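Local coordinates for leucyl aminopeptidase (Trypanosoma brucei brucei, PDB 5NTD), which probably removes N-terminal residues, leucine among them, from peptides as an M17 aminopeptidase with manganese bound at its active site, here caught with the inhibitor bestatin, at residues G[65-69]-G[70-74]; G[170-173]-G[174-178]; G[324-328]-G[329-333]; G[344-347]-G[348-352]. All coordinates share one frame; numbering follows the deposited sequence.

Contact 1 of 4, residues G[65-69]-G[70-74]; sequences PFYNP and AVAEA
Val71 meets two aromatic rings with a single methyl group, CG1. At Phe66 that methyl lies at the ring edge, near the ring plane, with CE1 its nearest atom; at Tyr67 it approaches obliquely, CD2 to Val71 CG1 being 3.9 Å. Further along the Tyr67 ring, CZ lies 3.8 Å from Ala72 CB, also at an oblique angle. Tyr67 is turned this way because its CG stands anti to the backbone N (chi1 -169°), which carries the ring obliquely past Val71 and brings Tyr67 OH within 3.2 Å of Ala72 CB. The flat amide of Asn68 does a different job. With chi1 at 82°, CG sits between the backbone N and the carbonyl carbon, and OD1 turns back onto the helix start: Val71 N donates to Asn68 OD1 over 3.1 Å, almost straight at 167°, while Ala70 N makes a weak, bent bond of 2.9 Å to Asn68 OD1. Asn68 is the N-cap residue, and these are capping bonds. The backbone then takes over, Ala72 N reaching Asn68 O at 3.1 Å and Glu73 N reaching Pro69 O at 3.0 Å. Val71 also packs on Val86 and Val102 of the N-terminal domain's sheet, and Phe66 meets Phe144 edge-to-face. One amide oxygen thus serves two first-turn N-H groups that lack an earlier helical carbonyl, while the rings of Phe66 and Tyr67 pack against Val71.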
ATOM      1  N   PRO G  65      13.638 -57.141  13.966  1.00 33.12           N
ATOM      2  CA  PRO G  65      12.503 -58.024  14.220  1.00 32.93           C
ATOM      3  C   PRO G  65      11.333 -57.939  13.249  1.00 36.13           C
ATOM      4  O   PRO G  65      10.534 -58.864  13.170  1.00 36.32           O
ATOM      5  CB  PRO G  65      12.039 -57.616  15.626  1.00 32.87           C
ATOM      6  CG  PRO G  65      12.596 -56.258  15.858  1.00 33.34           C
ATOM      7  CD  PRO G  65      13.874 -56.211  15.074  1.00 33.20           C
ATOM      8  N   PHE G  66      11.207 -56.828  12.546  1.00 36.89           N
ATOM      9  CA  PHE G  66      10.052 -56.597  11.637  1.00 34.46           C
ATOM     10  C   PHE G  66      10.418 -56.881  10.194  1.00 34.88           C
ATOM     11  O   PHE G  66       9.594 -56.694   9.312  1.00 36.75           O
ATOM     12  CB  PHE G  66       9.505 -55.150  11.787  1.00 33.58           C
ATOM     13  CG  PHE G  66      10.547 -54.093  11.574  1.00 33.59           C
ATOM     14  CD1 PHE G  66      10.906 -53.705  10.303  1.00 33.72           C
ATOM     15  CD2 PHE G  66      11.223 -53.538  12.668  1.00 34.66           C
ATOM     16  CE1 PHE G  66      11.902 -52.759  10.108  1.00 36.44           C
ATOM     17  CE2 PHE G  66      12.229 -52.602  12.485  1.00 35.99           C
ATOM     18  CZ  PHE G  66      12.570 -52.205  11.210  1.00 36.77           C
ATOM     19  N   TYR G  67      11.671 -57.202   9.941  1.00 33.65           N
ATOM     20  CA  TYR G  67      12.164 -57.246   8.558  1.00 35.91           C
ATOM     21  C   TYR G  67      11.584 -58.454   7.863  1.00 37.28           C
ATOM     22  O   TYR G  67      11.486 -59.506   8.439  1.00 39.77           O
ATOM     23  CB  TYR G  67      13.691 -57.300   8.488  1.00 38.28           C
ATOM     24  CG  TYR G  67      14.268 -57.072   7.101  1.00 40.35           C
ATOM     25  CD1 TYR G  67      14.494 -58.119   6.229  1.00 43.29           C
ATOM     26  CD2 TYR G  67      14.614 -55.789   6.677  1.00 45.44           C
ATOM     27  CE1 TYR G  67      15.035 -57.898   4.958  1.00 47.00           C
ATOM     28  CE2 TYR G  67      15.160 -55.555   5.412  1.00 45.55           C
ATOM     29  CZ  TYR G  67      15.367 -56.617   4.560  1.00 47.02           C
ATOM     30  OH  TYR G  67      15.879 -56.365   3.314  1.00 51.09           O
ATOM     31  N   ASN G  68      11.184 -58.267   6.625  1.00 37.37           N
ATOM     32  CA  ASN G  68      10.732 -59.356   5.769  1.00 35.54           C
ATOM     33  C   ASN G  68      10.811 -58.885   4.319  1.00 34.67           C
ATOM     34  O   ASN G  68      11.297 -57.793   4.067  1.00 38.06           O
ATOM     35  CB  ASN G  68       9.335 -59.817   6.177  1.00 37.04           C
ATOM     36  CG  ASN G  68       8.231 -58.955   5.601  1.00 39.09           C
ATOM     37  OD1 ASN G  68       8.472 -57.874   5.068  1.00 41.10           O
ATOM     38  ND2 ASN G  68       7.001 -59.433   5.714  1.00 40.49           N
ATOM     39  N   PRO G  69      10.347 -59.684   3.354  1.00 33.60           N
ATOM     40  CA  PRO G  69      10.572 -59.267   1.954  1.00 33.89           C
ATOM     41  C   PRO G  69       9.786 -58.036   1.500  1.00 35.54           C
ATOM     42  O   PRO G  69      10.217 -57.324   0.585  1.00 36.69           O
ATOM     43  CB  PRO G  69      10.104 -60.492   1.152  1.00 33.83           C
ATOM     44  CG  PRO G  69      10.301 -61.634   2.109  1.00 33.25           C
ATOM     45  CD  PRO G  69       9.940 -61.095   3.447  1.00 32.16           C
ATOM     46  N   ALA G  70       8.678 -57.776   2.163  1.00 33.34           N
ATOM     47  CA  ALA G  70       7.896 -56.550   1.894  1.00 34.54           C
ATOM     48  C   ALA G  70       8.669 -55.293   2.310  1.00 33.76           C
ATOM     49  O   ALA G  70       8.739 -54.296   1.593  1.00 35.86           O
ATOM     50  CB  ALA G  70       6.555 -56.608   2.617  1.00 36.17           C
ATOM     51  N   VAL G  71       9.278 -55.386   3.472  1.00 32.35           N
ATOM     52  CA  VAL G  71      10.115 -54.315   3.999  1.00 32.65           C
ATOM     53  C   VAL G  71      11.322 -54.071   3.086  1.00 32.42           C
ATOM     54  O   VAL G  71      11.708 -52.940   2.817  1.00 33.24           O
ATOM     55  CB  VAL G  71      10.588 -54.609   5.420  1.00 31.47           C
ATOM     56  CG1 VAL G  71      11.523 -53.501   5.899  1.00 32.07           C
ATOM     57  CG2 VAL G  71       9.401 -54.717   6.359  1.00 31.24           C
ATOM     58  N   ALA G  72      11.887 -55.152   2.601  1.00 32.39           N
ATOM     59  CA  ALA G  72      12.979 -55.070   1.626  1.00 32.62           C
ATOM     60  C   ALA G  72      12.507 -54.324   0.384  1.00 34.10           C
ATOM     61  O   ALA G  72      13.231 -53.491  -0.182  1.00 34.81           O
ATOM     62  CB  ALA G  72      13.481 -56.456   1.233  1.00 31.67           C
ATOM     63  N   GLU G  73      11.293 -54.626  -0.040  1.00 34.17           N
ATOM     64  CA  GLU G  73      10.715 -53.935  -1.229  1.00 36.25           C
ATOM     65  C   GLU G  73      10.455 -52.439  -0.913  1.00 35.48           C
ATOM     66  O   GLU G  73      10.658 -51.572  -1.766  1.00 34.41           O
ATOM     67  CB  GLU G  73       9.442 -54.609  -1.698  1.00 36.55           C
ATOM     68  CG  GLU G  73       8.876 -54.084  -3.012  1.00 38.46           C
ATOM     69  CD  GLU G  73       9.792 -54.259  -4.206  1.00 40.03           C
ATOM     70  OE1 GLU G  73      10.778 -55.001  -4.076  1.00 46.36           O
ATOM     71  OE2 GLU G  73       9.567 -53.639  -5.274  1.00 38.39           O
ATOM     72  N   ALA G  74      10.031 -52.160   0.311  1.00 33.13           N
ATOM     73  CA  ALA G  74       9.824 -50.765   0.740  1.00 33.63           C
ATOM     74  C   ALA G  74      11.112 -49.969   0.614  1.00 33.63           C
ATOM     75  O   ALA G  74      11.125 -48.830   0.155  1.00 33.85           O
ATOM     76  CB  ALA G  74       9.318 -50.693   2.166  1.00 34.48           C
TER

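Contact 2 of 4, residues G[170-173]-G[174-178]; sequences GAAA and AAYNS
Tyr176 lays one face of its ring on the backbone of Ala172. Ala172 CA stands over the ring centre, 3.8 Å from the centroid and only 10° off the normal, a CH-pi contact of nearly ideal direction. The methyl of the same alanine is displaced toward the phenol end, where Ala172 CB is 3.6 Å from Tyr176 CZ. The ring reaches back over the preceding turn because CG lies anti to the carbonyl carbon (chi1 -64°); its hydroxyl continues past Ala172 to a hydrogen bond with Glu11. Beneath this packing, Ala171 O accepts two backbone donors from opposite faces of its carbonyl plane: Ala174 N at 2.8 Å from Ala171 O, well above the plane, and Tyr176 N at 2.9 Å from Ala171 O, tilted less. Asn177 folds back too, ND2 making a weak bond of 3.1 Å to Ala174 O, the oxygen that also receives Asn177 N. Val358 of a third subunit packs on both Ala172 and Tyr176, placing the turn at a subunit interface. Ala175 and Tyr176, with phi and psi both positive, are the corner residues of a type I' beta turn from Ala174 to Asn177, joined to a short 3-10 segment between helix 150-158 and strand 183-188.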
ATOM      1  N   GLY G 170     -11.595 -31.117  23.100  1.00 32.53           N
ATOM      2  CA  GLY G 170     -11.673 -31.106  24.570  1.00 30.95           C
ATOM      3  C   GLY G 170     -10.373 -31.020  25.356  1.00 31.62           C
ATOM      4  O   GLY G 170     -10.387 -30.851  26.570  1.00 30.15           O
ATOM      5  N   ALA G 171      -9.246 -30.980  24.658  1.00 32.65           N
ATOM      6  CA  ALA G 171      -7.920 -30.846  25.324  1.00 31.95           C
ATOM      7  C   ALA G 171      -7.783 -29.609  26.230  1.00 33.38           C
ATOM      8  O   ALA G 171      -7.019 -29.618  27.197  1.00 34.04           O
ATOM      9  CB  ALA G 171      -6.791 -30.856  24.311  1.00 31.95           C
ATOM     10  N   ALA G 172      -8.521 -28.559  25.932  1.00 32.40           N
ATOM     11  CA  ALA G 172      -8.559 -27.386  26.809  1.00 34.45           C
ATOM     12  C   ALA G 172      -8.969 -27.741  28.268  1.00 37.61           C
ATOM     13  O   ALA G 172      -8.543 -27.083  29.213  1.00 41.20           O
ATOM     14  CB  ALA G 172      -9.507 -26.328  26.261  1.00 36.50           C
ATOM     15  N   ALA G 173      -9.812 -28.762  28.409  1.00 35.54           N
ATOM     16  CA  ALA G 173     -10.259 -29.219  29.734  1.00 34.64           C
ATOM     17  C   ALA G 173      -9.208 -30.090  30.399  1.00 37.00           C
ATOM     18  O   ALA G 173      -9.296 -30.365  31.593  1.00 37.90           O
ATOM     19  CB  ALA G 173     -11.564 -29.983  29.648  1.00 34.14           C
ATOM     20  N   ALA G 174      -8.201 -30.493  29.636  1.00 35.19           N
ATOM     21  CA  ALA G 174      -7.056 -31.279  30.162  1.00 32.95           C
ATOM     22  C   ALA G 174      -5.751 -30.471  30.194  1.00 31.66           C
ATOM     23  O   ALA G 174      -4.660 -30.978  29.898  1.00 32.47           O
ATOM     24  CB  ALA G 174      -6.875 -32.534  29.336  1.00 33.34           C
ATOM     25  N   ALA G 175      -5.884 -29.197  30.541  1.00 29.30           N
ATOM     26  CA  ALA G 175      -4.747 -28.259  30.610  1.00 28.53           C
ATOM     27  C   ALA G 175      -3.906 -28.194  29.299  1.00 27.88           C
ATOM     28  O   ALA G 175      -2.705 -27.953  29.305  1.00 26.21           O
ATOM     29  CB  ALA G 175      -3.868 -28.605  31.790  1.00 28.80           C
ATOM     30  N   TYR G 176      -4.594 -28.382  28.175  1.00 29.43           N
ATOM     31  CA  TYR G 176      -4.006 -28.245  26.815  1.00 29.47           C
ATOM     32  C   TYR G 176      -2.876 -29.261  26.576  1.00 31.20           C
ATOM     33  O   TYR G 176      -1.946 -29.011  25.829  1.00 31.16           O
ATOM     34  CB  TYR G 176      -3.528 -26.827  26.562  1.00 28.28           C
ATOM     35  CG  TYR G 176      -4.647 -25.852  26.581  1.00 29.75           C
ATOM     36  CD1 TYR G 176      -5.100 -25.281  27.788  1.00 30.07           C
ATOM     37  CD2 TYR G 176      -5.308 -25.476  25.392  1.00 28.96           C
ATOM     38  CE1 TYR G 176      -6.180 -24.387  27.801  1.00 29.89           C
ATOM     39  CE2 TYR G 176      -6.373 -24.577  25.423  1.00 30.16           C
ATOM     40  CZ  TYR G 176      -6.798 -24.028  26.628  1.00 28.83           C
ATOM     41  OH  TYR G 176      -7.857 -23.130  26.630  1.00 28.21           O
ATOM     42  N   ASN G 177      -2.977 -30.397  27.259  1.00 32.68           N
ATOM     43  CA  ASN G 177      -2.126 -31.569  26.980  1.00 33.15           C
ATOM     44  C   ASN G 177      -2.786 -32.356  25.885  1.00 33.48           C
ATOM     45  O   ASN G 177      -3.890 -32.805  26.040  1.00 33.74           O
ATOM     46  CB  ASN G 177      -1.970 -32.474  28.203  1.00 32.67           C
ATOM     47  CG  ASN G 177      -1.114 -31.854  29.265  1.00 32.84           C
ATOM     48  OD1 ASN G 177       0.055 -31.516  29.025  1.00 33.51           O
ATOM     49  ND2 ASN G 177      -1.681 -31.660  30.439  1.00 32.43           N
ATOM     50  N   SER G 178      -2.097 -32.515  24.783  1.00 33.21           N
ATOM     51  CA  SER G 178      -2.670 -33.204  23.642  1.00 33.77           C
ATOM     52  C   SER G 178      -2.973 -34.640  24.006  1.00 34.63           C
ATOM     53  O   SER G 178      -2.169 -35.301  24.642  1.00 36.44           O
ATOM     54  CB  SER G 178      -1.712 -33.187  22.450  1.00 32.98           C
ATOM     55  OG  SER G 178      -2.242 -33.916  21.349  1.00 36.46           O
TER

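Contact 3 of 4, residues G[324-328]-G[329-333]; sequences LTAVR and LQQPV
The side chains of Thr325 and Leu329 run abreast on the packed side of the helix end. Thr325 CG2, anti to its own backbone N, comes 3.8 Å from Leu329 CD1, and the leucine side chain also covers the threonine carbonyl, its CG 3.4 Å from Thr325 O. The same carbonyl takes the final regular helical bond, Leu329 N to Thr325 O at 2.8 Å. Leu329 continues outward onto Asp198 and Ala201 of helix 196-214, while Thr325 OG1 turns to Ser205 and Cys321. Beside this pair the amide of Gln331 comes down on Ala326: the chain is extended beyond CG, and OE1 ends 3.3 Å from Ala326 CA and 3.5 Å from Ala326 CB. The other end of that buried amide, NE2, is satisfied by Thr515 O of helix 511-519. Between the packed and open sides the backbone ends as a Schellman motif, with Gln330 at positive phi (50°). Gln331 N reaches back to Ala326 O at 2.9 Å, lying in the carbonyl plane, and Gln330 N reaches Val327 O at 3.2 Å from far above the plane of that carbonyl. The outer side is looser. The side chain of Gln330, which is exposed, approaches the helix through CG, 3.6 Å from Val327 O, and then leads away. Arg328 is intermediate: its extended chain leaves the helix but packs on Thr204 and Tyr232 of helices 196-214 and 222-236. Beyond the cap, Pro332 centres an inverse gamma turn that takes the chain into strand 334-344.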
ATOM      1  N   LEU G 324      17.401 -25.290  31.950  1.00 29.58           N
ATOM      2  CA  LEU G 324      16.808 -26.466  32.648  1.00 29.32           C
ATOM      3  C   LEU G 324      17.609 -27.721  32.360  1.00 31.16           C
ATOM      4  O   LEU G 324      17.889 -28.511  33.265  1.00 32.42           O
ATOM      5  CB  LEU G 324      15.364 -26.723  32.268  1.00 30.07           C
ATOM      6  CG  LEU G 324      14.353 -25.688  32.768  1.00 30.36           C
ATOM      7  CD1 LEU G 324      12.955 -26.130  32.350  1.00 30.11           C
ATOM      8  CD2 LEU G 324      14.431 -25.486  34.279  1.00 31.63           C
ATOM      9  N   THR G 325      18.012 -27.895  31.108  1.00 30.21           N
ATOM     10  CA  THR G 325      18.791 -29.066  30.751  1.00 29.89           C
ATOM     11  C   THR G 325      20.112 -29.082  31.503  1.00 30.57           C
ATOM     12  O   THR G 325      20.538 -30.116  32.016  1.00 33.22           O
ATOM     13  CB  THR G 325      19.062 -29.122  29.262  1.00 29.56           C
ATOM     14  OG1 THR G 325      17.802 -29.276  28.609  1.00 29.29           O
ATOM     15  CG2 THR G 325      19.947 -30.335  28.917  1.00 29.79           C
ATOM     16  N   ALA G 326      20.772 -27.938  31.551  1.00 30.13           N
ATOM     17  CA  ALA G 326      22.043 -27.815  32.259  1.00 28.98           C
ATOM     18  C   ALA G 326      21.874 -28.197  33.744  1.00 30.51           C
ATOM     19  O   ALA G 326      22.770 -28.836  34.320  1.00 29.59           O
ATOM     20  CB  ALA G 326      22.607 -26.419  32.154  1.00 29.14           C
ATOM     21  N   VAL G 327      20.754 -27.777  34.348  1.00 29.22           N
ATOM     22  CA  VAL G 327      20.496 -28.084  35.770  1.00 29.52           C
ATOM     23  C   VAL G 327      20.215 -29.576  35.935  1.00 30.78           C
ATOM     24  O   VAL G 327      20.793 -30.264  36.780  1.00 31.33           O
ATOM     25  CB  VAL G 327      19.330 -27.300  36.344  1.00 28.84           C
ATOM     26  CG1 VAL G 327      18.990 -27.790  37.751  1.00 28.41           C
ATOM     27  CG2 VAL G 327      19.680 -25.821  36.380  1.00 29.23           C
ATOM     28  N   ARG G 328      19.347 -30.078  35.090  1.00 31.07           N
ATOM     29  CA  ARG G 328      18.964 -31.493  35.166  1.00 31.73           C
ATOM     30  C   ARG G 328      20.140 -32.452  34.911  1.00 34.17           C
ATOM     31  O   ARG G 328      20.245 -33.471  35.589  1.00 36.35           O
ATOM     32  CB  ARG G 328      17.822 -31.828  34.221  1.00 30.07           C
ATOM     33  CG  ARG G 328      16.495 -31.412  34.779  1.00 29.09           C
ATOM     34  CD  ARG G 328      15.401 -31.519  33.744  1.00 29.15           C
ATOM     35  NE  ARG G 328      14.083 -31.578  34.375  1.00 29.45           N
ATOM     36  CZ  ARG G 328      12.915 -31.367  33.746  1.00 29.35           C
ATOM     37  NH1 ARG G 328      12.877 -31.093  32.428  1.00 29.03           N
ATOM     38  NH2 ARG G 328      11.787 -31.437  34.438  1.00 27.60           N
ATOM     39  N   LEU G 329      20.995 -32.129  33.955  1.00 34.18           N
ATOM     40  CA  LEU G 329      22.198 -32.942  33.663  1.00 34.78           C
ATOM     41  C   LEU G 329      23.437 -32.530  34.440  1.00 35.61           C
ATOM     42  O   LEU G 329      24.487 -33.146  34.298  1.00 34.03           O
ATOM     43  CB  LEU G 329      22.546 -32.901  32.188  1.00 34.85           C
ATOM     44  CG  LEU G 329      21.407 -33.365  31.264  1.00 35.76           C
ATOM     45  CD1 LEU G 329      21.908 -33.414  29.834  1.00 34.72           C
ATOM     46  CD2 LEU G 329      20.854 -34.724  31.703  1.00 37.14           C
ATOM     47  N   GLN G 330      23.284 -31.521  35.286  1.00 35.84           N
ATOM     48  CA  GLN G 330      24.388 -31.017  36.122  1.00 36.11           C
ATOM     49  C   GLN G 330      25.618 -30.753  35.289  1.00 35.15           C
ATOM     50  O   GLN G 330      26.727 -31.169  35.631  1.00 35.13           O
ATOM     51  CB  GLN G 330      24.716 -31.985  37.257  1.00 39.81           C
ATOM     52  CG  GLN G 330      23.545 -32.097  38.198  1.00 46.24           C
ATOM     53  CD  GLN G 330      23.824 -33.028  39.349  1.00 59.33           C
ATOM     54  OE1 GLN G 330      24.401 -34.119  39.178  1.00 61.61           O
ATOM     55  NE2 GLN G 330      23.426 -32.605  40.564  1.00 67.64           N
ATOM     56  N   GLN G 331      25.423 -30.049  34.186  1.00 32.55           N
ATOM     57  CA  GLN G 331      26.554 -29.622  33.359  1.00 30.71           C
ATOM     58  C   GLN G 331      27.427 -28.656  34.173  1.00 29.53           C
ATOM     59  O   GLN G 331      26.895 -27.882  34.977  1.00 29.07           O
ATOM     60  CB  GLN G 331      26.077 -28.951  32.083  1.00 31.51           C
ATOM     61  CG  GLN G 331      25.435 -29.921  31.114  1.00 31.72           C
ATOM     62  CD  GLN G 331      25.016 -29.252  29.814  1.00 31.76           C
ATOM     63  OE1 GLN G 331      23.993 -28.571  29.770  1.00 32.75           O
ATOM     64  NE2 GLN G 331      25.792 -29.459  28.760  1.00 30.28           N
ATOM     65  N   PRO G 332      28.766 -28.704  33.980  1.00 29.50           N
ATOM     66  CA  PRO G 332      29.694 -27.945  34.807  1.00 29.71           C
ATOM     67  C   PRO G 332      29.921 -26.517  34.337  1.00 30.73           C
ATOM     68  O   PRO G 332      31.045 -26.049  34.236  1.00 29.77           O
ATOM     69  CB  PRO G 332      30.982 -28.753  34.721  1.00 29.15           C
ATOM     70  CG  PRO G 332      30.933 -29.393  33.375  1.00 30.35           C
ATOM     71  CD  PRO G 332      29.481 -29.613  33.049  1.00 30.33           C
ATOM     72  N   VAL G 333      28.815 -25.826  34.117  1.00 31.20           N
ATOM     73  CA  VAL G 333      28.822 -24.413  33.703  1.00 29.78           C
ATOM     74  C   VAL G 333      28.046 -23.609  34.688  1.00 28.18           C
ATOM     75  O   VAL G 333      26.944 -23.966  35.085  1.00 29.85           O
ATOM     76  CB  VAL G 333      28.154 -24.204  32.322  1.00 29.97           C
ATOM     77  CG1 VAL G 333      28.417 -22.801  31.838  1.00 30.20           C
ATOM     78  CG2 VAL G 333      28.716 -25.162  31.299  1.00 30.18           C
TER

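Contact 4 of 4, residues G[344-347]-G[348-352]; sequences NAIG and PKSYR
Ser350 supplies the polar core of this turn, turning its hydroxyl back onto the segment 344-347. With OG anti to the carbonyl carbon (chi1 -81°), it accepts from Gly347 N at 3.0 Å; the same OG lies 3.1 Å from Ala345 O, at best a weak bond whose proton is not settled. Backbone bonding adds one more link: Ser350 N donates to Gly347 O over 3.0 Å, at 159° but from well above the carbonyl plane, closing a type I beta turn with Pro348 and Lys349 at its corner. The serine thus ties down both ends of the glycine, its N-H by the side chain and its carbonyl by the backbone.

Contacts between flat groups are fewer. Asn344 OD1 sits at the edge of the Tyr351 ring, near its plane and 3.7 Å from Tyr351 CE1; the two side chains cross at about a right angle, with amide and ring planes 53° apart. Their polar ends share a partner, since Asn344 ND2 and Tyr351 OH both bond to Thr370 O. Asn344 ND2 also holds Asp294, a manganese ligand, so the asparagine is a second-shell residue, its side chain about 4 Å from a bound manganese ion. The turn follows strand 334-344 of the catalytic sheet; Tyr351 packs against helix 254-260, and Ile346 and Pro348 pack on Ile346 and Ala262 of a neighbouring subunit.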
ATOM      1  N   ASN G 344       4.284  -6.510  24.271  1.00 30.55           N
ATOM      2  CA  ASN G 344       4.331  -5.237  23.518  1.00 30.74           C
ATOM      3  C   ASN G 344       2.927  -4.917  23.060  1.00 31.27           C
ATOM      4  O   ASN G 344       2.439  -5.387  22.054  1.00 32.38           O
ATOM      5  CB  ASN G 344       5.267  -5.300  22.346  1.00 29.89           C
ATOM      6  CG  ASN G 344       5.619  -3.926  21.795  1.00 29.46           C
ATOM      7  OD1 ASN G 344       5.450  -2.909  22.460  1.00 28.69           O
ATOM      8  ND2 ASN G 344       6.148  -3.897  20.570  1.00 27.71           N
ATOM      9  N   ALA G 345       2.259  -4.155  23.896  1.00 33.25           N
ATOM     10  CA  ALA G 345       0.816  -3.932  23.796  1.00 32.01           C
ATOM     11  C   ALA G 345       0.534  -2.535  23.281  1.00 29.66           C
ATOM     12  O   ALA G 345       1.393  -1.665  23.241  1.00 28.64           O
ATOM     13  CB  ALA G 345       0.131  -4.140  25.157  1.00 31.88           C
ATOM     14  N   ILE G 346      -0.718  -2.335  22.952  1.00 30.11           N
ATOM     15  CA  ILE G 346      -1.165  -1.023  22.449  1.00 31.44           C
ATOM     16  C   ILE G 346      -2.292  -0.523  23.352  1.00 29.87           C
ATOM     17  O   ILE G 346      -3.228  -1.241  23.685  1.00 30.02           O
ATOM     18  CB  ILE G 346      -1.564  -1.033  20.928  1.00 29.31           C
ATOM     19  CG1 ILE G 346      -1.822   0.405  20.463  1.00 29.51           C
ATOM     20  CG2 ILE G 346      -2.752  -1.915  20.676  1.00 28.19           C
ATOM     21  CD1 ILE G 346      -1.871   0.569  18.970  1.00 29.06           C
ATOM     22  N   GLY G 347      -2.148   0.715  23.733  1.00 29.59           N
ATOM     23  CA  GLY G 347      -3.110   1.358  24.639  1.00 28.89           C
ATOM     24  C   GLY G 347      -2.617   2.678  25.145  1.00 27.55           C
ATOM     25  O   GLY G 347      -1.596   3.188  24.685  1.00 29.12           O
ATOM     26  N   PRO G 348      -3.348   3.272  26.078  1.00 28.90           N
ATOM     27  CA  PRO G 348      -3.039   4.629  26.572  1.00 29.59           C
ATOM     28  C   PRO G 348      -1.676   4.749  27.233  1.00 29.81           C
ATOM     29  O   PRO G 348      -1.094   5.805  27.223  1.00 32.33           O
ATOM     30  CB  PRO G 348      -4.135   4.886  27.628  1.00 30.41           C
ATOM     31  CG  PRO G 348      -5.174   3.872  27.443  1.00 29.75           C
ATOM     32  CD  PRO G 348      -4.597   2.743  26.652  1.00 30.24           C
ATOM     33  N   LYS G 349      -1.195   3.661  27.819  1.00 30.69           N
ATOM     34  CA  LYS G 349       0.132   3.665  28.455  1.00 30.82           C
ATOM     35  C   LYS G 349       1.277   3.234  27.538  1.00 30.86           C
ATOM     36  O   LYS G 349       2.424   3.149  27.982  1.00 29.54           O
ATOM     37  CB  LYS G 349       0.125   2.832  29.711  1.00 33.63           C
ATOM     38  CG  LYS G 349      -0.817   3.420  30.760  1.00 36.83           C
ATOM     39  CD  LYS G 349      -0.462   3.077  32.187  1.00 39.61           C
ATOM     40  CE  LYS G 349      -0.249   1.616  32.406  1.00 41.65           C
ATOM     41  NZ  LYS G 349       0.445   1.389  33.712  1.00 44.36           N
ATOM     42  N   SER G 350       0.983   3.059  26.254  1.00 29.86           N
ATOM     43  CA  SER G 350       2.017   2.679  25.277  1.00 29.51           C
ATOM     44  C   SER G 350       3.191   3.629  25.276  1.00 28.16           C
ATOM     45  O   SER G 350       3.018   4.844  25.220  1.00 30.70           O
ATOM     46  CB  SER G 350       1.458   2.591  23.870  1.00 30.64           C
ATOM     47  OG  SER G 350       0.806   1.356  23.640  1.00 30.94           O
ATOM     48  N   TYR G 351       4.385   3.078  25.325  1.00 26.10           N
ATOM     49  CA  TYR G 351       5.547   3.875  25.001  1.00 27.33           C
ATOM     50  C   TYR G 351       5.421   4.317  23.524  1.00 27.83           C
ATOM     51  O   TYR G 351       4.835   3.628  22.703  1.00 27.14           O
ATOM     52  CB  TYR G 351       6.886   3.180  25.345  1.00 27.94           C
ATOM     53  CG  TYR G 351       7.495   2.179  24.379  1.00 27.60           C
ATOM     54  CD1 TYR G 351       6.771   1.100  23.876  1.00 27.87           C
ATOM     55  CD2 TYR G 351       8.837   2.286  24.022  1.00 28.60           C
ATOM     56  CE1 TYR G 351       7.359   0.187  23.006  1.00 27.52           C
ATOM     57  CE2 TYR G 351       9.428   1.378  23.167  1.00 28.19           C
ATOM     58  CZ  TYR G 351       8.682   0.335  22.660  1.00 27.41           C
ATOM     59  OH  TYR G 351       9.306  -0.543  21.805  1.00 28.02           O
ATOM     60  N   ARG G 352       5.947   5.486  23.230  1.00 28.73           N
ATOM     61  CA  ARG G 352       5.633   6.160  21.979  1.00 29.75           C
ATOM     62  C   ARG G 352       6.788   6.235  21.005  1.00 30.82           C
ATOM     63  O   ARG G 352       7.949   6.114  21.381  1.00 32.17           O
ATOM     64  CB  ARG G 352       5.184   7.589  22.229  1.00 30.24           C
ATOM     65  CG  ARG G 352       4.040   7.711  23.200  1.00 29.95           C
ATOM     66  CD  ARG G 352       3.797   9.182  23.438  1.00 30.12           C
ATOM     67  NE  ARG G 352       2.797   9.393  24.480  1.00 30.24           N
ATOM     68  CZ  ARG G 352       3.050   9.425  25.788  1.00 29.53           C
ATOM     69  NH1 ARG G 352       2.059   9.661  26.629  1.00 29.08           N
ATOM     70  NH2 ARG G 352       4.297   9.282  26.255  1.00 30.72           N
TER

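How the contacts relate
Followed from the N terminus, the four contacts come in series, none nesting in or crossing another, and each closes only a short local turn. Contact 1 starts helix 69-77 at the outer end of the N-terminal domain, beside its six-stranded sheet. Contact 2, its centre about 38 Å away, folds the loop leading to strand 183-188, the sheet's second strand from one edge. In the catalytic domain, contact 3 ends helix 314-328 and contact 4 follows the very next strand, 334-344, so the two mark opposite ends of one strand, centres about 38 Å apart. Contacts 1 and 4 lie on opposite sides of the chain's centre, their centres about 61 Å apart.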